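PDB 4JGI: cobalamin-binding protein from Desulfitobacterium hafniense, which binds methylcobalamin and probably serves as the corrinoid-carrying methyl-transfer component of an O-demethylase system. Local coordinates for residues M11-V23 with F65-L77. Numbering follows the deposited sequence.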
ATOM      1  N   MET A  11      12.740 -11.094  -4.505  1.00 20.69           N
ATOM      2  CA  MET A  11      11.965 -10.144  -3.651  1.00 20.29           C
ATOM      3  C   MET A  11      11.162 -10.938  -2.643  1.00 18.10           C
ATOM      4  O   MET A  11      11.140 -10.648  -1.468  1.00 20.41           O
ATOM      5  CB  MET A  11      11.102  -9.258  -4.472  1.00 22.48           C
ATOM      6  CG  MET A  11      10.191  -8.266  -3.723  1.00 22.06           C
ATOM      7  SD  MET A  11      11.248  -7.006  -2.882  1.00 27.65           S
ATOM      8  CE  MET A  11      10.306  -6.933  -1.377  1.00 33.98           C
ATOM      9  N   SER A  12      10.466 -11.974  -3.069  1.00 18.43           N
ATOM     10  CA  SER A  12       9.736 -12.832  -2.163  1.00 18.66           C
ATOM     11  C   SER A  12      10.603 -13.361  -1.030  1.00 19.66           C
ATOM     12  O   SER A  12      10.119 -13.402   0.137  1.00 21.25           O
ATOM     13  CB  SER A  12       9.129 -14.004  -2.941  1.00 19.32           C
ATOM     14  OG  SER A  12       8.426 -14.860  -2.073  1.00 22.78           O
ATOM     15  N   ASP A  13      11.856 -13.759  -1.367  1.00 19.78           N
ATOM     16  CA  ASP A  13      12.779 -14.298  -0.409  1.00 20.02           C
ATOM     17  C   ASP A  13      13.465 -13.200   0.444  1.00 19.41           C
ATOM     18  O   ASP A  13      14.274 -13.524   1.358  1.00 21.89           O
ATOM     19  CB  ASP A  13      13.921 -15.050  -1.172  1.00 20.40           C
ATOM     20  CG  ASP A  13      13.447 -16.344  -1.790  1.00 24.90           C
ATOM     21  OD1 ASP A  13      12.393 -16.871  -1.437  1.00 28.47           O
ATOM     22  OD2 ASP A  13      14.178 -16.873  -2.664  1.00 27.44           O
ATOM     23  N   LEU A  14      13.237 -11.936   0.102  1.00 20.67           N
ATOM     24  CA  LEU A  14      13.878 -10.793   0.795  1.00 19.99           C
ATOM     25  C   LEU A  14      15.413 -10.913   0.700  1.00 23.58           C
ATOM     26  O   LEU A  14      16.111 -10.587   1.717  1.00 27.38           O
ATOM     27  CB  LEU A  14      13.413 -10.670   2.230  1.00 24.76           C
ATOM     28  CG  LEU A  14      11.916 -10.425   2.379  1.00 26.39           C
ATOM     29  CD1 LEU A  14      11.456 -10.390   3.842  1.00 32.26           C
ATOM     30  CD2 LEU A  14      11.539  -9.188   1.630  1.00 30.58           C
ATOM     31  N   ASP A  15      15.887 -11.346  -0.500  1.00 24.45           N
ATOM     32  CA  ASP A  15      17.315 -11.729  -0.753  1.00 22.21           C
ATOM     33  C   ASP A  15      17.988 -10.485  -1.345  1.00 23.15           C
ATOM     34  O   ASP A  15      17.993 -10.286  -2.579  1.00 24.14           O
ATOM     35  CB  ASP A  15      17.480 -12.946  -1.640  1.00 25.53           C
ATOM     36  CG  ASP A  15      18.955 -13.341  -1.887  1.00 38.74           C
ATOM     37  OD1 ASP A  15      19.908 -12.594  -1.559  1.00 37.42           O
ATOM     38  OD2 ASP A  15      19.148 -14.414  -2.494  1.00 43.90           O
ATOM     39  N   GLU A  16      18.589  -9.670  -0.463  1.00 25.08           N
ATOM     40  CA  GLU A  16      19.169  -8.449  -0.900  1.00 25.24           C
ATOM     41  C   GLU A  16      20.332  -8.635  -1.857  1.00 23.89           C
ATOM     42  O   GLU A  16      20.573  -7.763  -2.719  1.00 23.69           O
ATOM     43  CB  GLU A  16      19.568  -7.579   0.295  1.00 31.88           C
ATOM     44  CG  GLU A  16      18.394  -6.904   0.854  1.00 44.98           C
ATOM     45  CD  GLU A  16      18.844  -5.774   1.721  1.00 58.11           C
ATOM     46  OE1 GLU A  16      19.203  -6.062   2.921  1.00 61.69           O
ATOM     47  OE2 GLU A  16      18.892  -4.638   1.137  1.00 54.65           O
ATOM     48  N   GLY A  17      21.055  -9.743  -1.720  1.00 23.99           N
ATOM     49  CA  GLY A  17      22.156 -10.021  -2.671  1.00 27.66           C
ATOM     50  C   GLY A  17      21.594 -10.149  -4.067  1.00 27.40           C
ATOM     51  O   GLY A  17      22.068  -9.510  -5.006  1.00 25.22           O
ATOM     52  N   ALA A  18      20.612 -11.022  -4.215  1.00 23.66           N
ATOM     53  CA  ALA A  18      20.124 -11.300  -5.548  1.00 23.28           C
ATOM     54  C   ALA A  18      19.389 -10.098  -6.114  1.00 24.05           C
ATOM     55  O   ALA A  18      19.484  -9.780  -7.302  1.00 22.48           O
ATOM     56  CB  ALA A  18      19.230 -12.514  -5.517  1.00 26.63           C
ATOM     57  N   ILE A  19      18.637  -9.396  -5.270  1.00 23.75           N
ATOM     58  CA  ILE A  19      17.940  -8.235  -5.765  1.00 20.65           C
ATOM     59  C   ILE A  19      18.931  -7.230  -6.311  1.00 20.00           C
ATOM     60  O   ILE A  19      18.768  -6.662  -7.404  1.00 20.37           O
ATOM     61  CB  ILE A  19      17.162  -7.587  -4.621  1.00 20.11           C
ATOM     62  CG1 ILE A  19      15.983  -8.460  -4.196  1.00 22.94           C
ATOM     63  CG2 ILE A  19      16.682  -6.184  -4.979  1.00 21.19           C
ATOM     64  CD1 ILE A  19      15.313  -8.109  -2.880  1.00 22.45           C
ATOM     65  N   ASN A  20      19.963  -6.941  -5.575  1.00 20.93           N
ATOM     66  CA  ASN A  20      20.929  -5.923  -6.020  1.00 21.74           C
ATOM     67  C   ASN A  20      21.778  -6.394  -7.158  1.00 19.81           C
ATOM     68  O   ASN A  20      22.128  -5.532  -7.962  1.00 22.90           O
ATOM     69  CB  ASN A  20      21.752  -5.355  -4.876  1.00 19.92           C
ATOM     70  CG  ASN A  20      20.922  -4.413  -4.041  1.00 22.36           C
ATOM     71  OD1 ASN A  20      20.753  -3.269  -4.436  1.00 23.05           O
ATOM     72  ND2 ASN A  20      20.356  -4.901  -2.924  1.00 22.85           N
ATOM     73  N   GLU A  21      22.000  -7.687  -7.294  1.00 20.56           N
ATOM     74  CA  GLU A  21      22.726  -8.224  -8.485  1.00 22.99           C
ATOM     75  C   GLU A  21      21.961  -7.907  -9.773  1.00 24.76           C
ATOM     76  O   GLU A  21      22.543  -7.380 -10.731  1.00 27.59           O
ATOM     77  CB  GLU A  21      22.917  -9.725  -8.357  1.00 29.45           C
ATOM     78  CG  GLU A  21      24.076 -10.300  -9.100  1.00 49.03           C
ATOM     79  CD  GLU A  21      24.344 -11.738  -8.703  1.00 65.15           C
ATOM     80  OE1 GLU A  21      23.983 -12.155  -7.556  1.00 72.41           O
ATOM     81  OE2 GLU A  21      24.920 -12.456  -9.546  1.00 74.43           O
ATOM     82  N   VAL A  22      20.639  -8.084  -9.743  1.00 22.45           N
ATOM     83  CA  VAL A  22      19.863  -7.831 -10.925  1.00 19.53           C
ATOM     84  C   VAL A  22      19.639  -6.364 -11.160  1.00 22.58           C
ATOM     85  O   VAL A  22      19.664  -5.884 -12.308  1.00 23.25           O
ATOM     86  CB  VAL A  22      18.553  -8.681 -11.003  1.00 23.35           C
ATOM     87  CG1 VAL A  22      17.481  -8.348  -9.958  1.00 24.10           C
ATOM     88  CG2 VAL A  22      17.914  -8.591 -12.370  1.00 28.87           C
ATOM     89  N   VAL A  23      19.482  -5.589 -10.088  1.00 19.54           N
ATOM     90  CA  VAL A  23      19.327  -4.147 -10.245  1.00 19.89           C
ATOM     91  C   VAL A  23      20.587  -3.575 -10.905  1.00 23.84           C
ATOM     92  O   VAL A  23      20.479  -2.791 -11.805  1.00 24.25           O
ATOM     93  CB  VAL A  23      19.036  -3.438  -8.911  1.00 19.81           C
ATOM     94  CG1 VAL A  23      19.203  -1.944  -9.052  1.00 23.52           C
ATOM     95  CG2 VAL A  23      17.632  -3.798  -8.465  1.00 20.14           C
ATOM     96  N   PHE A  65      10.713  -5.044   6.556  1.00 15.47           N
ATOM     97  CA  PHE A  65      11.834  -5.249   5.662  1.00 16.00           C
ATOM     98  C   PHE A  65      11.472  -5.126   4.192  1.00 17.73           C
ATOM     99  O   PHE A  65      12.165  -4.434   3.442  1.00 17.88           O
ATOM    100  CB  PHE A  65      12.553  -6.569   5.872  1.00 17.18           C
ATOM    101  CG  PHE A  65      13.050  -6.854   7.296  1.00 16.73           C
ATOM    102  CD1 PHE A  65      13.255  -5.880   8.266  1.00 16.39           C
ATOM    103  CD2 PHE A  65      13.285  -8.150   7.640  1.00 16.01           C
ATOM    104  CE1 PHE A  65      13.658  -6.234   9.527  1.00 17.08           C
ATOM    105  CE2 PHE A  65      13.675  -8.512   8.878  1.00 18.72           C
ATOM    106  CZ  PHE A  65      13.822  -7.547   9.847  1.00 18.12           C
ATOM    107  N   ALA A  66      10.337  -5.730   3.822  1.00 17.53           N
ATOM    108  CA  ALA A  66       9.968  -5.729   2.453  1.00 16.88           C
ATOM    109  C   ALA A  66       9.778  -4.359   1.906  1.00 16.46           C
ATOM    110  O   ALA A  66      10.186  -4.055   0.758  1.00 17.51           O
ATOM    111  CB  ALA A  66       8.699  -6.564   2.251  1.00 18.02           C
ATOM    112  N   GLY A  67       9.067  -3.504   2.655  1.00 17.36           N
ATOM    113  CA  GLY A  67       8.900  -2.167   2.193  1.00 15.58           C
ATOM    114  C   GLY A  67      10.184  -1.362   1.970  1.00 15.57           C
ATOM    115  O   GLY A  67      10.357  -0.646   0.988  1.00 17.16           O
ATOM    116  N   GLU A  68      11.083  -1.502   2.946  1.00 17.25           N
ATOM    117  CA  GLU A  68      12.351  -0.825   2.868  1.00 16.98           C
ATOM    118  C   GLU A  68      13.218  -1.358   1.742  1.00 15.71           C
ATOM    119  O   GLU A  68      13.873  -0.592   1.043  1.00 16.37           O
ATOM    120  CB  GLU A  68      13.111  -0.921   4.179  1.00 16.74           C
ATOM    121  CG  GLU A  68      12.337  -0.333   5.363  1.00 16.69           C
ATOM    122  CD  GLU A  68      11.831   1.092   5.286  1.00 31.89           C
ATOM    123  OE1 GLU A  68      12.352   1.888   4.524  1.00 39.79           O
ATOM    124  OE2 GLU A  68      10.837   1.393   5.965  1.00 31.56           O
ATOM    125  N   ILE A  69      13.152  -2.666   1.526  1.00 15.14           N
ATOM    126  CA  ILE A  69      13.924  -3.295   0.435  1.00 16.74           C
ATOM    127  C   ILE A  69      13.384  -2.885  -0.940  1.00 15.92           C
ATOM    128  O   ILE A  69      14.108  -2.480  -1.876  1.00 16.73           O
ATOM    129  CB  ILE A  69      13.932  -4.830   0.584  1.00 18.99           C
ATOM    130  CG1 ILE A  69      14.846  -5.228   1.775  1.00 18.62           C
ATOM    131  CG2 ILE A  69      14.354  -5.578  -0.688  1.00 20.61           C
ATOM    132  CD1 ILE A  69      14.715  -6.660   2.179  1.00 20.03           C
ATOM    133  N   LEU A  70      12.066  -2.841  -1.077  1.00 16.30           N
ATOM    134  CA  LEU A  70      11.494  -2.357  -2.374  1.00 16.88           C
ATOM    135  C   LEU A  70      11.876  -0.906  -2.598  1.00 17.00           C
ATOM    136  O   LEU A  70      12.202  -0.495  -3.696  1.00 17.87           O
ATOM    137  CB  LEU A  70       9.995  -2.575  -2.434  1.00 17.12           C
ATOM    138  CG  LEU A  70       9.338  -2.210  -3.757  1.00 18.99           C
ATOM    139  CD1 LEU A  70       9.920  -3.062  -4.886  1.00 26.33           C
ATOM    140  CD2 LEU A  70       7.821  -2.436  -3.647  1.00 23.59           C
ATOM    141  N   GLN A  71      11.720  -0.066  -1.563  1.00 15.23           N
ATOM    142  CA  GLN A  71      12.038   1.339  -1.758  1.00 17.26           C
ATOM    143  C   GLN A  71      13.476   1.516  -2.171  1.00 18.48           C
ATOM    144  O   GLN A  71      13.763   2.374  -2.982  1.00 18.33           O
ATOM    145  CB  GLN A  71      11.720   2.132  -0.486  1.00 17.19           C
ATOM    146  CG  GLN A  71      11.881   3.620  -0.675  1.00 18.77           C
ATOM    147  CD  GLN A  71      10.894   4.189  -1.691  1.00 22.57           C
ATOM    148  OE1 GLN A  71       9.752   4.299  -1.400  1.00 21.98           O
ATOM    149  NE2 GLN A  71      11.384   4.582  -2.843  1.00 27.83           N
ATOM    150  N   ALA A  72      14.400   0.758  -1.571  1.00 17.58           N
ATOM    151  CA  ALA A  72      15.823   0.884  -1.947  1.00 18.00           C
ATOM    152  C   ALA A  72      16.060   0.517  -3.391  1.00 19.25           C
ATOM    153  O   ALA A  72      16.756   1.211  -4.121  1.00 20.94           O
ATOM    154  CB  ALA A  72      16.647   0.021  -1.035  1.00 18.94           C
ATOM    155  N   ALA A  73      15.416  -0.540  -3.856  1.00 17.62           N
ATOM    156  CA  ALA A  73      15.506  -0.917  -5.281  1.00 18.13           C
ATOM    157  C   ALA A  73      14.952   0.137  -6.168  1.00 19.38           C
ATOM    158  O   ALA A  73      15.561   0.469  -7.182  1.00 21.58           O
ATOM    159  CB  ALA A  73      14.741  -2.239  -5.516  1.00 20.12           C
ATOM    160  N   MET A  74      13.790   0.696  -5.799  1.00 18.22           N
ATOM    161  CA  MET A  74      13.178   1.790  -6.586  1.00 20.75           C
ATOM    162  C   MET A  74      14.039   3.010  -6.681  1.00 22.78           C
ATOM    163  O   MET A  74      14.101   3.610  -7.743  1.00 26.98           O
ATOM    164  CB  MET A  74      11.843   2.171  -6.052  1.00 22.35           C
ATOM    165  CG  MET A  74      10.891   1.034  -6.170  1.00 23.66           C
ATOM    166  SD  MET A  74      10.588   0.514  -7.888  1.00 31.75           S
ATOM    167  CE  MET A  74      10.167   2.077  -8.435  1.00 25.02           C
ATOM    168  N   ASP A  75      14.753   3.332  -5.602  1.00 21.50           N
ATOM    169  CA  ASP A  75      15.608   4.514  -5.571  1.00 23.22           C
ATOM    170  C   ASP A  75      16.761   4.311  -6.546  1.00 25.83           C
ATOM    171  O   ASP A  75      17.217   5.273  -7.181  1.00 29.36           O
ATOM    172  CB  ASP A  75      16.214   4.748  -4.155  1.00 27.45           C
ATOM    173  CG  ASP A  75      15.202   5.168  -3.108  1.00 30.10           C
ATOM    174  OD1 ASP A  75      14.144   5.715  -3.463  1.00 28.83           O
ATOM    175  OD2 ASP A  75      15.529   4.984  -1.884  1.00 33.69           O
ATOM    176  N   LYS A  76      17.250   3.073  -6.667  1.00 22.78           N
ATOM    177  CA  LYS A  76      18.321   2.815  -7.596  1.00 25.78           C
ATOM    178  C   LYS A  76      17.907   2.818  -9.020  1.00 31.73           C
ATOM    179  O   LYS A  76      18.703   3.227  -9.878  1.00 35.44           O
ATOM    180  CB  LYS A  76      18.973   1.506  -7.328  1.00 25.54           C
ATOM    181  CG  LYS A  76      19.826   1.560  -6.134  1.00 27.65           C
ATOM    182  CD  LYS A  76      20.501   0.238  -5.879  1.00 28.24           C
ATOM    183  CE  LYS A  76      21.069   0.173  -4.451  1.00 36.92           C
ATOM    184  NZ  LYS A  76      19.968   0.182  -3.395  1.00 35.14           N
ATOM    185  N   LEU A  77      16.688   2.369  -9.281  1.00 26.33           N
ATOM    186  CA  LEU A  77      16.186   2.231 -10.629  1.00 27.76           C
ATOM    187  C   LEU A  77      15.656   3.508 -11.204  1.00 41.07           C
ATOM    188  O   LEU A  77      15.489   3.587 -12.398  1.00 41.27           O
ATOM    189  CB  LEU A  77      15.132   1.133 -10.696  1.00 24.34           C
ATOM    190  CG  LEU A  77      15.668  -0.311 -10.515  1.00 27.62           C
ATOM    191  CD1 LEU A  77      14.531  -1.273 -10.189  1.00 32.38           C
ATOM    192  CD2 LEU A  77      16.369  -0.830 -11.750  1.00 30.07           C
TER
HETATM  193  O   HOH W   1      18.366  -2.011  -4.015  1.00 37.32           O
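Helix 16-23 runs nearly parallel to helix 65-77, their axes 10.8 Å apart and inclined by 15°, while L14, whose positive phi belongs to a Schellman motif, comes over A66. I69 is the hub. With CG1 beside the backbone N (chi1 -72°), its CG2 stands anti to that N and meets I19 CD1 at a tight 3.5 Å, the two side chains crossing at about a right angle; M11 SD lies 4.1 Å from the same CG2. The other branch ends in CD1, which packs on L14 CD2 and, at 3.9 Å, on E16 CG. Cutting this side chain back to an alanine is likely to leave a gap among M11, L14 and I19 and to take from the aliphatic part of E16 the surface it lies on. L14 CD2 and M11 CE both rest on A66 CB. Further along, V23 CG1 sits 3.9 Å from K76 CB and also touches L77 CD2. A water bridges the polar margin, donating to N20 OD1 (2.7 Å) and accepting from K76 NZ (2.8 Å); N20 ND2 is held by E16 O, which fixes the amide's rotation. With helix 32-54 covering I19 and L70, these contacts join helices 4-12 and 16-29 to helix 60-77 in the N-terminal helical bundle of the B12-binding module, beside the Rossmann-like domain that carries the cobalamin.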